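Local coordinates for piwi domain-containing protein (Vanderwaltozyma polyspora, PDB 5THE) that probably binds RNA, being the Piwi-containing C-terminal lobe of a budding yeast Argonaute, one of a family of RNA-guided proteins, at residues Y3-R8 with V432-F437; L267-D272 with T337-F342; V273-E278 with G309-T314. All coordinates share one frame; numbering follows the deposited sequence.

Interaction 1 of 3, residues Y3-R8 with V432-F437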
loop_
_atom_site.group_PDB
_atom_site.type_symbol
_atom_site.label_atom_id
_atom_site.label_comp_id
_atom_site.label_asym_id
_atom_site.label_seq_id
_atom_site.Cartn_x
_atom_site.Cartn_y
_atom_site.Cartn_z
ATOM N N TYR A 3 5.672 7.564 -26.966
ATOM C CA TYR A 3 4.377 7.281 -26.324
ATOM C C TYR A 3 3.594 6.184 -27.038
ATOM O O TYR A 3 2.366 6.196 -27.059
ATOM C CB TYR A 3 3.510 8.541 -26.188
ATOM C CG TYR A 3 4.195 9.616 -25.376
ATOM C CD1 TYR A 3 4.835 9.298 -24.178
ATOM C CD2 TYR A 3 4.252 10.939 -25.828
ATOM C CE1 TYR A 3 5.487 10.263 -23.440
ATOM C CE2 TYR A 3 4.903 11.920 -25.093
ATOM C CZ TYR A 3 5.518 11.566 -23.898
ATOM O OH TYR A 3 6.165 12.504 -23.149
ATOM N N LYS A 4 4.293 5.222 -27.613
ATOM C CA LYS A 4 3.668 4.000 -28.091
ATOM C C LYS A 4 3.807 2.927 -27.021
ATOM O O LYS A 4 4.765 2.934 -26.246
ATOM C CB LYS A 4 4.314 3.534 -29.398
ATOM C CG LYS A 4 4.336 4.613 -30.462
ATOM C CD LYS A 4 2.937 5.151 -30.725
ATOM C CE LYS A 4 2.950 6.337 -31.678
ATOM N NZ LYS A 4 1.572 6.858 -31.899
ATOM N N VAL A 5 2.838 2.008 -26.978
ATOM C CA VAL A 5 2.923 0.901 -26.034
ATOM C C VAL A 5 4.156 0.065 -26.349
ATOM O O VAL A 5 4.406 -0.296 -27.505
ATOM C CB VAL A 5 1.641 0.056 -26.065
ATOM C CG1 VAL A 5 1.780 -1.149 -25.143
ATOM C CG2 VAL A 5 0.456 0.899 -25.659
ATOM N N GLU A 6 4.943 -0.212 -25.313
ATOM C CA GLU A 6 6.165 -0.999 -25.432
ATOM C C GLU A 6 5.875 -2.375 -26.023
ATOM O O GLU A 6 4.880 -3.020 -25.679
ATOM C CB GLU A 6 6.792 -1.156 -24.035
ATOM C CG GLU A 6 8.264 -1.511 -23.999
ATOM C CD GLU A 6 9.153 -0.349 -24.435
ATOM O OE1 GLU A 6 8.732 0.836 -24.313
ATOM O OE2 GLU A 6 10.269 -0.622 -24.915
ATOM N N ASN A 7 6.752 -2.833 -26.908
ATOM C CA ASN A 7 6.728 -4.228 -27.324
ATOM C C ASN A 7 7.689 -5.030 -26.463
ATOM O O ASN A 7 8.572 -4.471 -25.805
ATOM C CB ASN A 7 7.100 -4.362 -28.800
ATOM C CG ASN A 7 6.060 -3.732 -29.715
ATOM O OD1 ASN A 7 4.882 -4.071 -29.656
ATOM N ND2 ASN A 7 6.491 -2.812 -30.548
ATOM N N ARG A 8 7.506 -6.356 -26.469
ATOM C CA ARG A 8 8.326 -7.242 -25.653
ATOM C C ARG A 8 9.800 -7.127 -26.026
ATOM O O ARG A 8 10.152 -7.145 -27.206
ATOM C CB ARG A 8 7.860 -8.683 -25.827
ATOM C CG ARG A 8 8.775 -9.709 -25.200
ATOM C CD ARG A 8 8.178 -11.154 -25.279
ATOM N NE ARG A 8 6.867 -11.265 -24.626
ATOM C CZ ARG A 8 6.697 -11.287 -23.303
ATOM N NH1 ARG A 8 7.757 -11.214 -22.506
ATOM N NH2 ARG A 8 5.475 -11.395 -22.778
ATOM N N VAL A 432 3.165 -12.616 -27.098
ATOM C CA VAL A 432 4.478 -12.606 -27.733
ATOM C C VAL A 432 4.903 -11.171 -28.025
ATOM O O VAL A 432 5.988 -10.741 -27.628
ATOM C CB VAL A 432 4.484 -13.475 -29.003
ATOM C CG1 VAL A 432 5.828 -13.338 -29.718
ATOM C CG2 VAL A 432 4.229 -14.936 -28.667
ATOM N N ALA A 433 4.027 -10.392 -28.686
ATOM C CA ALA A 433 4.395 -9.042 -29.112
ATOM C C ALA A 433 4.472 -8.073 -27.936
ATOM O O ALA A 433 5.331 -7.185 -27.913
ATOM C CB ALA A 433 3.398 -8.518 -30.152
ATOM N N HIS A 434 3.589 -8.209 -26.960
ATOM C CA HIS A 434 3.588 -7.267 -25.856
ATOM C C HIS A 434 4.378 -7.818 -24.672
ATOM O O HIS A 434 4.665 -9.011 -24.578
ATOM C CB HIS A 434 2.156 -6.909 -25.472
ATOM C CG HIS A 434 1.490 -6.025 -26.480
ATOM N ND1 HIS A 434 0.282 -6.334 -27.069
ATOM C CD2 HIS A 434 1.885 -4.847 -27.024
ATOM C CE1 HIS A 434 -0.048 -5.376 -27.918
ATOM N NE2 HIS A 434 0.907 -4.462 -27.910
ATOM N N PHE A 435 4.745 -6.914 -23.775
ATOM C CA PHE A 435 5.713 -7.182 -22.718
ATOM C C PHE A 435 4.943 -7.481 -21.431
ATOM O O PHE A 435 4.836 -6.651 -20.532
ATOM C CB PHE A 435 6.651 -5.968 -22.583
ATOM C CG PHE A 435 7.922 -6.236 -21.809
ATOM C CD1 PHE A 435 8.129 -7.436 -21.159
ATOM C CD2 PHE A 435 8.915 -5.265 -21.744
ATOM C CE1 PHE A 435 9.291 -7.660 -20.452
ATOM C CE2 PHE A 435 10.086 -5.489 -21.043
ATOM C CZ PHE A 435 10.271 -6.684 -20.395
ATOM N N ASP A 436 4.392 -8.690 -21.343
ATOM C CA ASP A 436 3.614 -9.056 -20.169
ATOM C C ASP A 436 4.146 -10.336 -19.527
ATOM O O ASP A 436 4.878 -11.127 -20.135
ATOM C CB ASP A 436 2.112 -9.188 -20.499
ATOM C CG ASP A 436 1.791 -10.424 -21.339
ATOM O OD1 ASP A 436 2.531 -10.724 -22.294
ATOM O OD2 ASP A 436 0.780 -11.092 -21.042
ATOM N N PHE A 437 3.801 -10.501 -18.253
ATOM C CA PHE A 437 4.202 -11.680 -17.498
ATOM C C PHE A 437 3.278 -11.799 -16.297
ATOM O O PHE A 437 2.670 -10.821 -15.859
ATOM C CB PHE A 437 5.679 -11.625 -17.072
ATOM C CG PHE A 437 6.079 -10.356 -16.384
ATOM C CD1 PHE A 437 5.873 -10.192 -15.024
ATOM C CD2 PHE A 437 6.681 -9.332 -17.096
ATOM C CE1 PHE A 437 6.245 -9.028 -14.389
ATOM C CE2 PHE A 437 7.061 -8.152 -16.465
ATOM C CZ PHE A 437 6.838 -7.999 -15.108
HETATM O O HOH W 1 3.708 -4.072 -23.598
#

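Interaction 2 of 3, residues L267-D272 with T337-F342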
loop_
_atom_site.group_PDB
_atom_site.type_symbol
_atom_site.label_atom_id
_atom_site.label_comp_id
_atom_site.label_asym_id
_atom_site.label_seq_id
_atom_site.Cartn_x
_atom_site.Cartn_y
_atom_site.Cartn_z
ATOM N N LEU A 267 12.674 6.553 -8.145
ATOM C CA LEU A 267 11.390 6.987 -7.617
ATOM C C LEU A 267 10.341 5.981 -8.072
ATOM O O LEU A 267 10.071 5.854 -9.272
ATOM C CB LEU A 267 11.062 8.393 -8.105
ATOM C CG LEU A 267 9.624 8.838 -7.827
ATOM C CD1 LEU A 267 9.394 8.902 -6.330
ATOM C CD2 LEU A 267 9.322 10.174 -8.474
ATOM N N VAL A 268 9.784 5.230 -7.128
ATOM C CA VAL A 268 8.797 4.199 -7.433
ATOM C C VAL A 268 7.430 4.775 -7.116
ATOM O O VAL A 268 7.195 5.237 -5.993
ATOM C CB VAL A 268 9.054 2.903 -6.642
ATOM C CG1 VAL A 268 7.972 1.881 -6.946
ATOM C CG2 VAL A 268 10.448 2.329 -6.968
ATOM N N LEU A 269 6.533 4.751 -8.104
ATOM C CA LEU A 269 5.200 5.318 -7.993
ATOM C C LEU A 269 4.146 4.231 -8.123
ATOM O O LEU A 269 4.318 3.267 -8.872
ATOM C CB LEU A 269 4.936 6.354 -9.082
ATOM C CG LEU A 269 5.900 7.525 -9.253
ATOM C CD1 LEU A 269 5.575 8.164 -10.582
ATOM C CD2 LEU A 269 5.711 8.511 -8.101
ATOM N N GLY A 270 3.039 4.426 -7.429
ATOM C CA GLY A 270 1.863 3.594 -7.621
ATOM C C GLY A 270 0.633 4.461 -7.790
ATOM O O GLY A 270 0.449 5.441 -7.073
ATOM N N SER A 271 -0.199 4.101 -8.762
ATOM C CA SER A 271 -1.451 4.807 -8.961
ATOM C C SER A 271 -2.603 3.825 -9.106
ATOM O O SER A 271 -2.424 2.672 -9.502
ATOM C CB SER A 271 -1.402 5.739 -10.177
ATOM O OG SER A 271 -1.229 5.012 -11.365
ATOM N N ASP A 272 -3.789 4.300 -8.752
ATOM C CA ASP A 272 -5.016 3.527 -8.857
ATOM C C ASP A 272 -6.140 4.517 -9.134
ATOM O O ASP A 272 -6.028 5.712 -8.846
ATOM C CB ASP A 272 -5.289 2.698 -7.577
ATOM C CG ASP A 272 -6.514 1.795 -7.689
ATOM O OD1 ASP A 272 -6.659 1.078 -8.695
ATOM O OD2 ASP A 272 -7.309 1.753 -6.730
ATOM N N THR A 337 16.642 10.268 -10.763
ATOM C CA THR A 337 17.108 10.160 -12.130
ATOM C C THR A 337 16.414 9.047 -12.902
ATOM O O THR A 337 16.640 8.929 -14.110
ATOM C CB THR A 337 18.633 9.962 -12.164
ATOM O OG1 THR A 337 18.983 8.763 -11.460
ATOM C CG2 THR A 337 19.336 11.160 -11.509
ATOM N N LYS A 338 15.573 8.248 -12.241
ATOM C CA LYS A 338 14.734 7.246 -12.889
ATOM C C LYS A 338 13.399 7.205 -12.165
ATOM O O LYS A 338 13.344 7.346 -10.940
ATOM C CB LYS A 338 15.352 5.832 -12.860
ATOM C CG LYS A 338 16.641 5.649 -13.659
ATOM C CD LYS A 338 17.072 4.184 -13.606
ATOM C CE LYS A 338 18.387 3.956 -14.344
ATOM N NZ LYS A 338 18.258 4.344 -15.767
ATOM N N ILE A 339 12.327 6.988 -12.926
ATOM C CA ILE A 339 10.979 6.890 -12.375
ATOM C C ILE A 339 10.371 5.561 -12.811
ATOM O O ILE A 339 10.441 5.191 -13.989
ATOM C CB ILE A 339 10.099 8.076 -12.823
ATOM C CG1 ILE A 339 10.720 9.397 -12.361
ATOM C CG2 ILE A 339 8.701 7.956 -12.301
ATOM C CD1 ILE A 339 9.929 10.623 -12.820
ATOM N N MET A 340 9.778 4.850 -11.858
ATOM C CA MET A 340 9.071 3.594 -12.093
ATOM C C MET A 340 7.613 3.804 -11.712
ATOM O O MET A 340 7.316 4.087 -10.547
ATOM C CB MET A 340 9.695 2.471 -11.266
ATOM C CG MET A 340 9.070 1.111 -11.449
ATOM S SD MET A 340 9.998 0.127 -12.634
ATOM C CE MET A 340 11.658 0.296 -11.965
ATOM N N TYR A 341 6.709 3.658 -12.686
ATOM C CA TYR A 341 5.306 4.038 -12.538
ATOM C C TYR A 341 4.410 2.801 -12.625
ATOM O O TYR A 341 4.190 2.251 -13.710
ATOM C CB TYR A 341 4.944 5.068 -13.604
ATOM C CG TYR A 341 3.491 5.460 -13.632
ATOM C CD1 TYR A 341 2.855 5.918 -12.487
ATOM C CD2 TYR A 341 2.756 5.391 -14.814
ATOM C CE1 TYR A 341 1.508 6.285 -12.512
ATOM C CE2 TYR A 341 1.419 5.756 -14.854
ATOM C CZ TYR A 341 0.803 6.211 -13.703
ATOM O OH TYR A 341 -0.522 6.587 -13.734
ATOM N N PHE A 342 3.895 2.359 -11.479
ATOM C CA PHE A 342 3.009 1.196 -11.438
ATOM C C PHE A 342 1.573 1.675 -11.533
ATOM O O PHE A 342 1.129 2.466 -10.702
ATOM C CB PHE A 342 3.188 0.380 -10.162
ATOM C CG PHE A 342 4.405 -0.475 -10.170
ATOM C CD1 PHE A 342 4.357 -1.771 -10.669
ATOM C CD2 PHE A 342 5.598 0.010 -9.681
ATOM C CE1 PHE A 342 5.484 -2.568 -10.674
ATOM C CE2 PHE A 342 6.736 -0.792 -9.683
ATOM C CZ PHE A 342 6.670 -2.079 -10.187
#

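Interaction 3 of 3, residues V273-E278 with G309-T314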
loop_
_atom_site.group_PDB
_atom_site.type_symbol
_atom_site.label_atom_id
_atom_site.label_comp_id
_atom_site.label_asym_id
_atom_site.label_seq_id
_atom_site.Cartn_x
_atom_site.Cartn_y
_atom_site.Cartn_z
ATOM N N VAL A 273 -7.208 4.004 -9.720
ATOM C CA VAL A 273 -8.453 4.737 -9.892
ATOM C C VAL A 273 -9.575 3.870 -9.354
ATOM O O VAL A 273 -9.602 2.659 -9.596
ATOM C CB VAL A 273 -8.719 5.095 -11.368
ATOM C CG1 VAL A 273 -9.935 6.009 -11.489
ATOM C CG2 VAL A 273 -7.519 5.760 -11.959
ATOM N N THR A 274 -10.496 4.478 -8.618
ATOM C CA THR A 274 -11.711 3.791 -8.217
ATOM C C THR A 274 -12.903 4.588 -8.718
ATOM O O THR A 274 -12.837 5.816 -8.843
ATOM C CB THR A 274 -11.808 3.631 -6.709
ATOM O OG1 THR A 274 -11.646 4.919 -6.092
ATOM C CG2 THR A 274 -10.726 2.675 -6.224
ATOM N N HIS A 275 -13.996 3.887 -8.984
ATOM C CA HIS A 275 -15.122 4.489 -9.674
ATOM C C HIS A 275 -16.342 4.525 -8.774
ATOM O O HIS A 275 -16.491 3.699 -7.868
ATOM C CB HIS A 275 -15.436 3.731 -10.949
ATOM C CG HIS A 275 -14.268 3.631 -11.870
ATOM N ND1 HIS A 275 -13.762 4.722 -12.542
ATOM C CD2 HIS A 275 -13.491 2.578 -12.217
ATOM C CE1 HIS A 275 -12.724 4.345 -13.267
ATOM N NE2 HIS A 275 -12.542 3.047 -13.091
ATOM N N TYR A 276 -17.199 5.503 -9.048
ATOM C CA TYR A 276 -18.497 5.651 -8.398
ATOM C C TYR A 276 -18.407 5.534 -6.876
ATOM O O TYR A 276 -18.945 4.591 -6.284
ATOM C CB TYR A 276 -19.489 4.647 -8.971
ATOM C CG TYR A 276 -19.589 4.764 -10.480
ATOM C CD1 TYR A 276 -20.099 5.920 -11.070
ATOM C CD2 TYR A 276 -19.140 3.741 -11.314
ATOM C CE1 TYR A 276 -20.178 6.049 -12.448
ATOM C CE2 TYR A 276 -19.223 3.861 -12.701
ATOM C CZ TYR A 276 -19.742 5.016 -13.257
ATOM O OH TYR A 276 -19.815 5.150 -14.625
ATOM N N PRO A 277 -17.719 6.464 -6.208
ATOM C CA PRO A 277 -17.723 6.446 -4.738
ATOM C C PRO A 277 -19.120 6.613 -4.174
ATOM O O PRO A 277 -19.426 6.098 -3.089
ATOM C CB PRO A 277 -16.801 7.618 -4.367
ATOM C CG PRO A 277 -16.826 8.525 -5.560
ATOM C CD PRO A 277 -16.965 7.613 -6.750
ATOM N N GLU A 278 -19.970 7.341 -4.888
ATOM C CA GLU A 278 -21.416 7.292 -4.772
ATOM C C GLU A 278 -21.964 7.135 -6.184
ATOM O O GLU A 278 -21.210 7.166 -7.161
ATOM C CB GLU A 278 -21.975 8.543 -4.087
ATOM C CG GLU A 278 -21.499 8.749 -2.658
ATOM C CD GLU A 278 -22.132 7.776 -1.699
ATOM O OE1 GLU A 278 -23.029 7.023 -2.128
ATOM O OE2 GLU A 278 -21.753 7.778 -0.512
ATOM N N GLY A 309 -16.905 7.062 -14.067
ATOM C CA GLY A 309 -16.312 5.940 -14.778
ATOM C C GLY A 309 -15.108 6.308 -15.622
ATOM O O GLY A 309 -14.853 5.663 -16.647
ATOM N N GLU A 310 -14.362 7.331 -15.227
ATOM C CA GLU A 310 -13.214 7.769 -16.015
ATOM C C GLU A 310 -11.988 6.987 -15.563
ATOM O O GLU A 310 -11.502 7.171 -14.443
ATOM C CB GLU A 310 -12.992 9.273 -15.891
ATOM C CG GLU A 310 -11.704 9.711 -16.561
ATOM C CD GLU A 310 -11.708 11.168 -16.944
ATOM O OE1 GLU A 310 -12.794 11.783 -16.895
ATOM O OE2 GLU A 310 -10.627 11.696 -17.294
ATOM N N GLU A 311 -11.479 6.132 -16.447
ATOM C CA GLU A 311 -10.370 5.244 -16.110
ATOM C C GLU A 311 -9.002 5.893 -16.273
ATOM O O GLU A 311 -8.075 5.543 -15.534
ATOM C CB GLU A 311 -10.423 3.981 -16.969
ATOM C CG GLU A 311 -11.738 3.227 -16.914
ATOM C CD GLU A 311 -11.621 1.827 -17.491
ATOM O OE1 GLU A 311 -11.191 0.910 -16.756
ATOM O OE2 GLU A 311 -11.942 1.650 -18.686
ATOM N N ILE A 312 -8.840 6.823 -17.210
ATOM C CA ILE A 312 -7.540 7.435 -17.472
ATOM C C ILE A 312 -7.352 8.618 -16.533
ATOM O O ILE A 312 -8.235 9.481 -16.414
ATOM C CB ILE A 312 -7.414 7.867 -18.944
ATOM C CG1 ILE A 312 -7.572 6.666 -19.873
ATOM C CG2 ILE A 312 -6.082 8.538 -19.189
ATOM C CD1 ILE A 312 -6.630 5.531 -19.560
ATOM N N ILE A 313 -6.212 8.646 -15.841
ATOM C CA ILE A 313 -5.887 9.750 -14.943
ATOM C C ILE A 313 -5.291 10.881 -15.768
ATOM O O ILE A 313 -4.065 10.971 -15.921
ATOM C CB ILE A 313 -4.900 9.339 -13.831
ATOM C CG1 ILE A 313 -5.258 7.979 -13.232
ATOM C CG2 ILE A 313 -4.881 10.394 -12.768
ATOM C CD1 ILE A 313 -4.136 7.374 -12.331
ATOM N N THR A 314 -6.160 11.760 -16.273
ATOM C CA THR A 314 -5.751 12.770 -17.247
ATOM C C THR A 314 -4.637 13.657 -16.720
ATOM O O THR A 314 -3.705 14.001 -17.455
ATOM C CB THR A 314 -6.946 13.637 -17.639
ATOM O OG1 THR A 314 -8.010 12.797 -18.083
ATOM C CG2 THR A 314 -6.556 14.589 -18.761
HETATM O O HOH W 2 -9.868 1.613 -14.794
HETATM O O HOH W 3 -16.837 7.117 -11.253
#

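Interaction 1 of 3, residues Y3-R8 with V432-F437
R8 reaches across the turn V432–H434 and meets it with nearly every atom of its side chain. Its CB lies close to two carbonyl oxygens, 3.3 Å from V432 O and slightly farther from H434 O. CG, anti to the backbone N (chi1 171°), and CD both run beside V432 O, CD at 3.2 Å. The chain then bends at chi3 (-58°), and NE gives V432 O a weak bond of 3.2 Å, while H434 O lies over the guanidinium face near CZ without bonding to it. NH1 faces CD1 of F435 and bonds to the carbonyl of D10. R8 NH2 donates to D436 O over 2.7 Å, in the guanidinium plane and on a carbonyl lone pair. R8 NH2 also forms a salt bridge with D436 OD1 at 3.1 Å and bonds S431 O. F435 CA lies over the centre of the same guanidinium.

On the backbone, R8 N bonds A433 O at 2.7 Å, almost straight. The other end of the contact is looser: E6 O lies at the edge of the H434 ring, and a water links E6 O to F435 N. The carboxylate of D436 is held further by H453 and S431 N, and that of E6 by H9.

The contact ties the N-terminal loop to strand 435-440 of the Piwi domain and the turn before it. Carbonyl oxygens and one carboxylate surround the guanidinium, so its positive charge is probably well matched, and its several bonds would fix both its position and its rotation.

Interaction 2 of 3, residues L267-D272 with T337-F342
Y341 carries its CG anti to the backbone N (chi1 175°) and S271 holds OG between its own N and carbonyl carbon (chi1 64°), which lets OG approach Y341 OH at 2.9 Å in a weak hydrogen bond donated by the serine. The phenol also bonds the carboxylate of E358. A phenylalanine at Y341 would lack the hydroxyl, so S271 OG would probably lose what steadies its rotation and E358 a hydrogen-bond partner. On the same face L269 presses its CD1 against I339 CG2 at 3.6 Å, and the same methyl meets CD1 of the Y341 ring at 4.0 Å; L267 CD2 continues the row against I339 CG1, and helix 320-329 covers it.

The backbones form a regular parallel pair: L267 accepts from M340 N and donates to K338 O; L269 accepts from F342 N and donates to M340 O; S271 N donates to F342 O. The L269 N to M340 O bond is 2.6 Å, nearly along the C=O axis, whereas F342 N meets L269 O from above the carbonyl plane. These are neighbouring parallel strands of the RNase H-like fold of the Piwi domain, and D272 ends its segment near D344 and D496, a cluster of carboxylates consistent with that fold's active site.

On the opposite face V268 CG1 lies 4.0 Å from CE2 at the edge of the F342 ring. L269 O also sits in the plane of that ring, 3.6 Å from CD2. Helix 465-475 packs on M340 and F342, helix 490-515 on V268 and F342.

Interaction 3 of 3, residues V273-E278 with G309-T314
V273, near the end of strand 264-274 of the RNase H-like core, and H275, just past it, pack against the loop G309–I313, which probably corresponds to the loop carrying the glutamate finger in eukaryotic Argonautes. V273 CG2 slides past I313 CG1 at 3.4 Å, tighter than usual carbon contact, while V273 CG1 lies 3.5 Å from E310 O. H275 CG lies anti to the carbonyl carbon (chi1 -56°), and its ring presents an edge to the loop: H275 CE1 meets E310 O in the ring plane at 3.3 Å, and E311 CG lies 3.9 Å from H275 NE2. ND1 is taken by S283 OG. A water donates to E311 OE1 and lies weakly bonded to H275 NE2; S347 OG also bonds that glutamate oxygen.

Farther out, Y276 sets its OH against the backbone of G309, where a side chain would clash. A second water accepts from both Y276 N and G309 N, each at 2.8 Å, and sits above the tyrosine ring toward its rim.

The strand and loop meet by apolar and ring-edge contacts and through water, with R343 and Q305 bonding the carbonyls of E311 and E310, which would help hold the loop in place.

In the fold
Along the chain the segments run 3-8, 267-272, 273-278, 309-314, 337-342 and 432-437, so interaction 3 is enclosed by interaction 2 and both by interaction 1. Interactions 2 and 3 share strand 264-274, their centres about 20 Å apart, and touch where S271 CB meets I313 CD1 at 3.8 Å. Interaction 1 lies about 18 Å from interaction 2 and 25 Å from interaction 3, centre to centre, on strand 435-440, which joins their sheet through strands 452-459 and 383-389. Helix 465-475 packs on side chains of both interactions 1 and 2. The chain's N-terminal end is thus fastened to the periphery of the Piwi core, which carries the carboxylates D272, D344 and D496 close together.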